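Local structure of uncharacterized peptidase Lmo0363 (Listeria monocytogenes, 3L4E) at residues Phe11-Ser23 with Phe194-Ser206. The protein is uncharacterized but probably acts as a serine-type peptidase of the S51 family, related to peptidase E. Sequence-based numbering, arbitrary orientation.
Sequences FKDVVPLFTEFES and FIRGKEVITKRLS. With SO4 (sulfate ion), chain B.
Phe21 and Leu17 of helix 15-21 pack on the C-terminal beta hairpin, strands 194-196 and 199-204 joined by a type II' turn from Arg196 to Glu199. The hairpin forms the antiparallel edge of the mixed central sheet of this S51 peptidase fold. The helix runs nearly along strand 194-196 and obliquely to strand 199-204, its axis 9.4 Å from that of the latter at closest approach.

The tight part centres on Phe194. Phe21 CB and CD1 lie over one face of its ring, CD1 3.6 Å from Phe194 CG, and Lys203 CG covers the opposite face. The two rings are oblique, with planes at 51°. Leu17 touches the rim of Phe194 through CB. With its CG beside the backbone N (chi1 -60°), Leu17 also sets CD1 against the backbone of Lys203, 3.6 Å from Lys203 O. Phe21 also reaches Leu115 of strand 115-119, farther into the sheet.

The solvent side is looser, with Pro16 and Glu20 exposed. Glu20 OE2 meets the edge of Phe194, while Lys203 NZ stays 4.8 Å from Glu20 OE2. Partly exposed Leu205 sets CD2 3.3 Å from Asp13 O and 3.8 Å from Pro16 CD. The Asp13 side chain lies about 7 Å from that of His161, a probable charge relay residue. Arg204 donates from NE and NH1 to a sulfate, probably from the crystallisation liquor; Ser188, His190 and Asn164 bind it too.

At the helix C-terminus Arg196 bends at chi2 (-85°) and lays its guanidinium flat on Phe21, a stacked cation-pi pair. Phe21 O, Glu22 OE1 and two waters meet the group at its edge, and NH1 also bonds to Asn4 OD1. Arg196 NH2 donates to Phe21 O from above the carbonyl plane, and to Glu22 OE1, at 2.9 Å, in a nearly straight hydrogen bond, part of a salt bridge.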
ATOM      1  N   PHE A  11       5.165  -1.427  -7.605  1.00 15.06           N
ATOM      2  CA  PHE A  11       6.056  -0.283  -7.492  1.00 15.70           C
ATOM      3  C   PHE A  11       7.196  -0.370  -8.507  1.00 15.84           C
ATOM      4  O   PHE A  11       7.566   0.626  -9.114  1.00 14.99           O
ATOM      5  CB  PHE A  11       6.586  -0.106  -6.058  1.00 14.15           C
ATOM      6  CG  PHE A  11       7.422   1.138  -5.875  1.00 13.75           C
ATOM      7  CD1 PHE A  11       6.812   2.373  -5.733  1.00 13.87           C
ATOM      8  CD2 PHE A  11       8.810   1.075  -5.879  1.00 15.21           C
ATOM      9  CE1 PHE A  11       7.563   3.535  -5.587  1.00 15.50           C
ATOM     10  CE2 PHE A  11       9.578   2.230  -5.730  1.00 17.72           C
ATOM     11  CZ  PHE A  11       8.955   3.465  -5.586  1.00 13.22           C
ATOM     12  N   LYS A  12       7.726  -1.571  -8.711  1.00 18.74           N
ATOM     13  CA  LYS A  12       8.869  -1.727  -9.596  1.00 18.22           C
ATOM     14  C   LYS A  12       8.530  -1.376 -11.045  1.00 17.43           C
ATOM     15  O   LYS A  12       9.428  -1.123 -11.842  1.00 22.00           O
ATOM     16  CB  LYS A  12       9.473  -3.135  -9.483  1.00 23.33           C
ATOM     17  CG  LYS A  12       8.575  -4.269  -9.939  1.00 28.95           C
ATOM     18  CD  LYS A  12       8.701  -4.532 -11.424  1.00 33.37           C
ATOM     19  CE  LYS A  12       7.973  -5.811 -11.823  1.00 33.42           C
ATOM     20  NZ  LYS A  12       8.182  -6.143 -13.266  1.00 33.54           N
ATOM     21  N   ASP A  13       7.242  -1.342 -11.375  1.00 19.05           N
ATOM     22  CA  ASP A  13       6.809  -1.046 -12.743  1.00 20.71           C
ATOM     23  C   ASP A  13       6.569   0.445 -12.968  1.00 19.30           C
ATOM     24  O   ASP A  13       6.396   0.881 -14.111  1.00 21.13           O
ATOM     25  CB  ASP A  13       5.535  -1.821 -13.093  1.00 24.28           C
ATOM     26  CG  ASP A  13       5.801  -3.277 -13.425  1.00 30.80           C
ATOM     27  OD1 ASP A  13       6.939  -3.615 -13.817  1.00 31.30           O
ATOM     28  OD2 ASP A  13       4.855  -4.081 -13.314  1.00 37.31           O
ATOM     29  N   VAL A  14       6.564   1.234 -11.894  1.00 16.97           N
ATOM     30  CA  VAL A  14       6.254   2.663 -12.026  1.00 15.56           C
ATOM     31  C   VAL A  14       7.241   3.578 -11.299  1.00 16.31           C
ATOM     32  O   VAL A  14       6.887   4.690 -10.885  1.00 15.24           O
ATOM     33  CB  VAL A  14       4.822   2.991 -11.535  1.00 15.17           C
ATOM     34  CG1 VAL A  14       3.775   2.293 -12.398  1.00 18.16           C
ATOM     35  CG2 VAL A  14       4.641   2.595 -10.066  1.00 16.95           C
ATOM     36  N   VAL A  15       8.485   3.127 -11.170  1.00 15.22           N
ATOM     37  CA  VAL A  15       9.499   3.933 -10.502  1.00 15.32           C
ATOM     38  C   VAL A  15       9.600   5.363 -11.060  1.00 15.60           C
ATOM     39  O   VAL A  15       9.648   6.320 -10.281  1.00 14.85           O
ATOM     40  CB  VAL A  15      10.870   3.228 -10.476  1.00 16.69           C
ATOM     41  CG1 VAL A  15      11.937   4.142  -9.872  1.00 18.34           C
ATOM     42  CG2 VAL A  15      10.759   1.915  -9.704  1.00 20.28           C
ATOM     43  N   PRO A  16       9.607   5.524 -12.396  1.00 15.44           N
ATOM     44  CA  PRO A  16       9.682   6.901 -12.910  1.00 15.95           C
ATOM     45  C   PRO A  16       8.478   7.766 -12.527  1.00 18.47           C
ATOM     46  O   PRO A  16       8.634   8.972 -12.397  1.00 19.69           O
ATOM     47  CB  PRO A  16       9.744   6.715 -14.435  1.00 19.05           C
ATOM     48  CG  PRO A  16      10.305   5.344 -14.624  1.00 18.99           C
ATOM     49  CD  PRO A  16       9.744   4.529 -13.473  1.00 16.21           C
ATOM     50  N   LEU A  17       7.299   7.175 -12.357  1.00 16.38           N
ATOM     51  CA  LEU A  17       6.158   7.964 -11.906  1.00 15.55           C
ATOM     52  C   LEU A  17       6.381   8.423 -10.476  1.00 16.21           C
ATOM     53  O   LEU A  17       5.996   9.531 -10.105  1.00 15.93           O
ATOM     54  CB  LEU A  17       4.850   7.178 -12.024  1.00 16.30           C
ATOM     55  CG  LEU A  17       4.511   6.720 -13.447  1.00 16.87           C
ATOM     56  CD1 LEU A  17       3.137   6.059 -13.471  1.00 21.02           C
ATOM     57  CD2 LEU A  17       4.566   7.881 -14.447  1.00 19.72           C
ATOM     58  N   PHE A  18       7.014   7.571  -9.671  1.00 14.38           N
ATOM     59  CA  PHE A  18       7.339   7.973  -8.309  1.00 13.30           C
ATOM     60  C   PHE A  18       8.331   9.140  -8.259  1.00 12.82           C
ATOM     61  O   PHE A  18       8.149  10.079  -7.475  1.00 14.99           O
ATOM     62  CB  PHE A  18       7.858   6.814  -7.450  1.00 14.49           C
ATOM     63  CG  PHE A  18       8.106   7.213  -6.026  1.00 14.18           C
ATOM     64  CD1 PHE A  18       7.036   7.453  -5.167  1.00 13.52           C
ATOM     65  CD2 PHE A  18       9.398   7.389  -5.554  1.00 16.56           C
ATOM     66  CE1 PHE A  18       7.256   7.852  -3.867  1.00 15.80           C
ATOM     67  CE2 PHE A  18       9.622   7.779  -4.264  1.00 15.98           C
ATOM     68  CZ  PHE A  18       8.547   8.013  -3.409  1.00 15.57           C
ATOM     69  N   THR A  19       9.381   9.087  -9.079  1.00 15.68           N
ATOM     70  CA  THR A  19      10.346  10.181  -9.096  1.00 18.68           C
ATOM     71  C   THR A  19       9.747  11.465  -9.677  1.00 16.09           C
ATOM     72  O   THR A  19      10.184  12.552  -9.337  1.00 20.00           O
ATOM     73  CB  THR A  19      11.647   9.811  -9.838  1.00 17.53           C
ATOM     74  OG1 THR A  19      11.351   9.484 -11.200  1.00 18.05           O
ATOM     75  CG2 THR A  19      12.314   8.618  -9.180  1.00 16.55           C
ATOM     76  N   GLU A  20       8.753  11.336 -10.552  1.00 18.17           N
ATOM     77  CA  GLU A  20       7.973  12.499 -10.969  1.00 19.22           C
ATOM     78  C   GLU A  20       7.162  13.044  -9.792  1.00 21.27           C
ATOM     79  O   GLU A  20       7.064  14.245  -9.599  1.00 24.75           O
ATOM     80  CB  GLU A  20       7.038  12.141 -12.136  1.00 18.81           C
ATOM     81  CG  GLU A  20       6.129  13.271 -12.574  1.00 26.24           C
ATOM     82  CD  GLU A  20       5.139  12.842 -13.645  1.00 30.77           C
ATOM     83  OE1 GLU A  20       5.412  11.846 -14.350  1.00 30.16           O
ATOM     84  OE2 GLU A  20       4.092  13.507 -13.787  1.00 42.22           O
ATOM     85  N   PHE A  21       6.589  12.147  -9.000  1.00 21.17           N
ATOM     86  CA  PHE A  21       5.746  12.533  -7.866  1.00 22.10           C
ATOM     87  C   PHE A  21       6.527  13.254  -6.754  1.00 22.67           C
ATOM     88  O   PHE A  21       6.076  14.282  -6.229  1.00 23.77           O
ATOM     89  CB  PHE A  21       5.049  11.280  -7.319  1.00 21.73           C
ATOM     90  CG  PHE A  21       4.065  11.543  -6.211  1.00 21.27           C
ATOM     91  CD1 PHE A  21       2.911  12.273  -6.445  1.00 20.83           C
ATOM     92  CD2 PHE A  21       4.274  11.018  -4.945  1.00 21.64           C
ATOM     93  CE1 PHE A  21       1.992  12.498  -5.427  1.00 21.91           C
ATOM     94  CE2 PHE A  21       3.358  11.237  -3.916  1.00 21.77           C
ATOM     95  CZ  PHE A  21       2.216  11.979  -4.158  1.00 25.48           C
ATOM     96  N   GLU A  22       7.705  12.722  -6.413  1.00 21.32           N
ATOM     97  CA  GLU A  22       8.478  13.204  -5.265  1.00 22.22           C
ATOM     98  C   GLU A  22       9.963  13.469  -5.584  1.00 24.11           C
ATOM     99  O   GLU A  22      10.650  12.581  -6.071  1.00 23.81           O
ATOM    100  CB  GLU A  22       8.370  12.168  -4.144  1.00 24.90           C
ATOM    101  CG  GLU A  22       9.105  12.515  -2.859  1.00 31.72           C
ATOM    102  CD  GLU A  22       8.362  13.510  -1.994  1.00 37.07           C
ATOM    103  OE1 GLU A  22       7.186  13.812  -2.285  1.00 37.89           O
ATOM    104  OE2 GLU A  22       8.956  13.982  -1.004  1.00 34.53           O
ATOM    105  N   SER A  23      10.452  14.676  -5.278  1.00 28.41           N
ATOM    106  CA  SER A  23      11.844  15.059  -5.564  1.00 30.19           C
ATOM    107  C   SER A  23      12.813  14.917  -4.386  1.00 32.67           C
ATOM    108  O   SER A  23      12.404  14.633  -3.260  1.00 31.63           O
ATOM    109  CB  SER A  23      11.910  16.497  -6.081  1.00 34.73           C
ATOM    110  OG  SER A  23      11.375  16.578  -7.383  1.00 41.49           O
ATOM    111  N   PHE A 194      -1.535   9.527  -8.055  1.00 16.74           N
ATOM    112  CA  PHE A 194      -0.883  10.603  -7.321  1.00 15.75           C
ATOM    113  C   PHE A 194      -1.954  11.286  -6.488  1.00 15.77           C
ATOM    114  O   PHE A 194      -2.939  11.802  -7.041  1.00 19.51           O
ATOM    115  CB  PHE A 194      -0.345  11.679  -8.273  1.00 16.22           C
ATOM    116  CG  PHE A 194       0.826  11.261  -9.136  1.00 19.06           C
ATOM    117  CD1 PHE A 194       1.251   9.951  -9.227  1.00 21.34           C
ATOM    118  CD2 PHE A 194       1.488  12.223  -9.890  1.00 24.22           C
ATOM    119  CE1 PHE A 194       2.329   9.615 -10.041  1.00 23.21           C
ATOM    120  CE2 PHE A 194       2.554  11.889 -10.697  1.00 28.69           C
ATOM    121  CZ  PHE A 194       2.974  10.582 -10.768  1.00 21.60           C
ATOM    122  N   ILE A 195      -1.765  11.315  -5.178  1.00 18.35           N
ATOM    123  CA  ILE A 195      -2.711  11.995  -4.303  1.00 21.33           C
ATOM    124  C   ILE A 195      -2.020  13.045  -3.440  1.00 20.62           C
ATOM    125  O   ILE A 195      -1.147  12.730  -2.627  1.00 19.48           O
ATOM    126  CB  ILE A 195      -3.489  10.998  -3.421  1.00 24.42           C
ATOM    127  CG1 ILE A 195      -4.317  10.068  -4.308  1.00 24.25           C
ATOM    128  CG2 ILE A 195      -4.388  11.753  -2.442  1.00 22.99           C
ATOM    129  CD1 ILE A 195      -4.722   8.770  -3.665  1.00 31.70           C
ATOM    130  N   ARG A 196      -2.410  14.297  -3.654  1.00 21.70           N
ATOM    131  CA  ARG A 196      -1.944  15.428  -2.864  1.00 22.93           C
ATOM    132  C   ARG A 196      -3.171  16.193  -2.380  1.00 22.20           C
ATOM    133  O   ARG A 196      -3.735  17.019  -3.104  1.00 24.78           O
ATOM    134  CB  ARG A 196      -1.049  16.344  -3.704  1.00 24.84           C
ATOM    135  CG  ARG A 196       0.204  15.673  -4.267  1.00 24.00           C
ATOM    136  CD  ARG A 196       1.343  15.675  -3.254  1.00 23.80           C
ATOM    137  NE  ARG A 196       2.638  15.330  -3.852  1.00 24.15           N
ATOM    138  CZ  ARG A 196       3.680  14.882  -3.159  1.00 23.74           C
ATOM    139  NH1 ARG A 196       3.579  14.721  -1.845  1.00 25.83           N
ATOM    140  NH2 ARG A 196       4.821  14.593  -3.773  1.00 26.92           N
ATOM    141  N   GLY A 197      -3.601  15.892  -1.163  1.00 25.14           N
ATOM    142  CA  GLY A 197      -4.834  16.450  -0.645  1.00 30.53           C
ATOM    143  C   GLY A 197      -6.023  16.000  -1.470  1.00 32.44           C
ATOM    144  O   GLY A 197      -6.239  14.799  -1.660  1.00 37.56           O
ATOM    145  N   LYS A 198      -6.791  16.968  -1.966  1.00 33.32           N
ATOM    146  CA  LYS A 198      -7.945  16.677  -2.806  1.00 33.33           C
ATOM    147  C   LYS A 198      -7.555  16.450  -4.263  1.00 27.81           C
ATOM    148  O   LYS A 198      -8.401  16.098  -5.080  1.00 31.24           O
ATOM    149  CB  LYS A 198      -8.977  17.804  -2.719  1.00 42.11           C
ATOM    150  CG  LYS A 198      -9.679  17.913  -1.377  1.00 44.44           C
ATOM    151  CD  LYS A 198     -10.739  19.005  -1.407  1.00 50.29           C
ATOM    152  CE  LYS A 198     -11.368  19.208  -0.037  1.00 56.30           C
ATOM    153  NZ  LYS A 198     -12.441  20.245  -0.071  1.00 57.64           N
ATOM    154  N   GLU A 199      -6.280  16.655  -4.589  1.00 28.90           N
ATOM    155  CA  GLU A 199      -5.815  16.501  -5.966  1.00 24.84           C
ATOM    156  C   GLU A 199      -5.453  15.039  -6.220  1.00 24.96           C
ATOM    157  O   GLU A 199      -4.458  14.541  -5.701  1.00 27.79           O
ATOM    158  CB  GLU A 199      -4.630  17.443  -6.257  1.00 25.77           C
ATOM    159  CG  GLU A 199      -4.981  18.922  -6.064  1.00 31.33           C
ATOM    160  CD  GLU A 199      -3.889  19.910  -6.482  1.00 36.48           C
ATOM    161  OE1 GLU A 199      -2.681  19.572  -6.459  1.00 29.76           O
ATOM    162  OE2 GLU A 199      -4.255  21.060  -6.816  1.00 34.09           O
ATOM    163  N   VAL A 200      -6.280  14.362  -7.014  1.00 22.85           N
ATOM    164  CA  VAL A 200      -6.113  12.943  -7.333  1.00 24.01           C
ATOM    165  C   VAL A 200      -5.939  12.750  -8.840  1.00 22.45           C
ATOM    166  O   VAL A 200      -6.829  13.089  -9.635  1.00 22.98           O
ATOM    167  CB  VAL A 200      -7.338  12.125  -6.857  1.00 26.12           C
ATOM    168  CG1 VAL A 200      -7.192  10.645  -7.210  1.00 24.40           C
ATOM    169  CG2 VAL A 200      -7.545  12.301  -5.362  1.00 21.20           C
ATOM    170  N   ILE A 201      -4.792  12.208  -9.232  1.00 18.98           N
ATOM    171  CA  ILE A 201      -4.443  12.106 -10.645  1.00 18.02           C
ATOM    172  C   ILE A 201      -3.879  10.729 -10.971  1.00 17.27           C
ATOM    173  O   ILE A 201      -2.930  10.274 -10.336  1.00 18.30           O
ATOM    174  CB  ILE A 201      -3.389  13.159 -11.030  1.00 20.84           C
ATOM    175  CG1 ILE A 201      -3.861  14.564 -10.637  1.00 29.84           C
ATOM    176  CG2 ILE A 201      -3.106  13.101 -12.521  1.00 20.13           C
ATOM    177  CD1 ILE A 201      -2.781  15.628 -10.695  1.00 31.66           C
ATOM    178  N   THR A 202      -4.463  10.065 -11.960  1.00 16.28           N
ATOM    179  CA  THR A 202      -3.888   8.829 -12.467  1.00 16.83           C
ATOM    180  C   THR A 202      -2.853   9.146 -13.539  1.00 19.46           C
ATOM    181  O   THR A 202      -3.081   9.995 -14.412  1.00 21.36           O
ATOM    182  CB  THR A 202      -4.961   7.900 -13.064  1.00 20.43           C
ATOM    183  OG1 THR A 202      -5.876   7.509 -12.034  1.00 21.96           O
ATOM    184  CG2 THR A 202      -4.315   6.647 -13.653  1.00 22.71           C
ATOM    185  N   LYS A 203      -1.714   8.463 -13.460  1.00 20.00           N
ATOM    186  CA  LYS A 203      -0.662   8.561 -14.465  1.00 20.02           C
ATOM    187  C   LYS A 203      -0.301   7.169 -14.953  1.00 19.16           C
ATOM    188  O   LYS A 203      -0.345   6.204 -14.186  1.00 21.90           O
ATOM    189  CB  LYS A 203       0.576   9.218 -13.862  1.00 30.13           C
ATOM    190  CG  LYS A 203       0.382  10.668 -13.452  1.00 38.77           C
ATOM    191  CD  LYS A 203       0.274  11.563 -14.666  1.00 41.82           C
ATOM    192  CE  LYS A 203       0.031  13.010 -14.274  1.00 44.11           C
ATOM    193  NZ  LYS A 203      -0.371  13.828 -15.453  1.00 43.40           N
ATOM    194  N   ARG A 204       0.082   7.060 -16.218  1.00 21.97           N
ATOM    195  CA  ARG A 204       0.452   5.776 -16.792  1.00 23.73           C
ATOM    196  C   ARG A 204       1.815   5.888 -17.441  1.00 24.78           C
ATOM    197  O   ARG A 204       2.102   6.870 -18.122  1.00 27.58           O
ATOM    198  CB  ARG A 204      -0.578   5.301 -17.821  1.00 29.54           C
ATOM    199  CG  ARG A 204      -0.200   3.980 -18.478  1.00 32.65           C
ATOM    200  CD  ARG A 204      -1.335   3.365 -19.296  1.00 37.93           C
ATOM    201  NE  ARG A 204      -0.968   2.028 -19.755  1.00 42.69           N
ATOM    202  CZ  ARG A 204      -0.615   1.728 -21.002  1.00 45.72           C
ATOM    203  NH1 ARG A 204      -0.290   0.480 -21.318  1.00 49.47           N
ATOM    204  NH2 ARG A 204      -0.598   2.668 -21.941  1.00 41.42           N
ATOM    205  N   LEU A 205       2.642   4.873 -17.217  1.00 22.60           N
ATOM    206  CA  LEU A 205       3.971   4.809 -17.795  1.00 29.08           C
ATOM    207  C   LEU A 205       3.886   4.021 -19.091  1.00 35.04           C
ATOM    208  O   LEU A 205       3.538   2.838 -19.084  1.00 33.71           O
ATOM    209  CB  LEU A 205       4.927   4.130 -16.815  1.00 25.48           C
ATOM    210  CG  LEU A 205       6.400   4.072 -17.205  1.00 28.26           C
ATOM    211  CD1 LEU A 205       6.901   5.460 -17.551  1.00 26.79           C
ATOM    212  CD2 LEU A 205       7.190   3.480 -16.058  1.00 25.32           C
ATOM    213  N   SER A 206       4.177   4.686 -20.206  1.00 33.05           N
ATOM    214  CA  SER A 206       4.133   4.035 -21.511  1.00 38.42           C
ATOM    215  C   SER A 206       4.894   4.837 -22.558  1.00 39.70           C
ATOM    216  O   SER A 206       5.088   4.371 -23.681  1.00 37.51           O
ATOM    217  CB  SER A 206       2.685   3.832 -21.969  1.00 43.74           C
ATOM    218  OG  SER A 206       2.107   5.055 -22.397  1.00 49.72           O
ATOM    219  OXT SER A 206       5.319   5.962 -22.307  1.00 38.23           O
TER
HETATM  220  S   SO4 B 206      -0.554  -1.869 -18.285  0.90 44.91           S
HETATM  221  O1  SO4 B 206       0.190  -2.563 -17.236  1.00 40.57           O
HETATM  222  O2  SO4 B 206       0.272  -1.786 -19.490  1.00 48.40           O
HETATM  223  O3  SO4 B 206      -1.795  -2.578 -18.570  0.94 47.52           O
HETATM  224  O4  SO4 B 206      -0.869  -0.515 -17.836  0.97 49.26           O
HETATM  225  O   HOH W   1       3.334  15.629  -6.630  1.00 26.28           O
HETATM  226  O   HOH W   2       5.438  14.021   0.255  1.00 44.52           O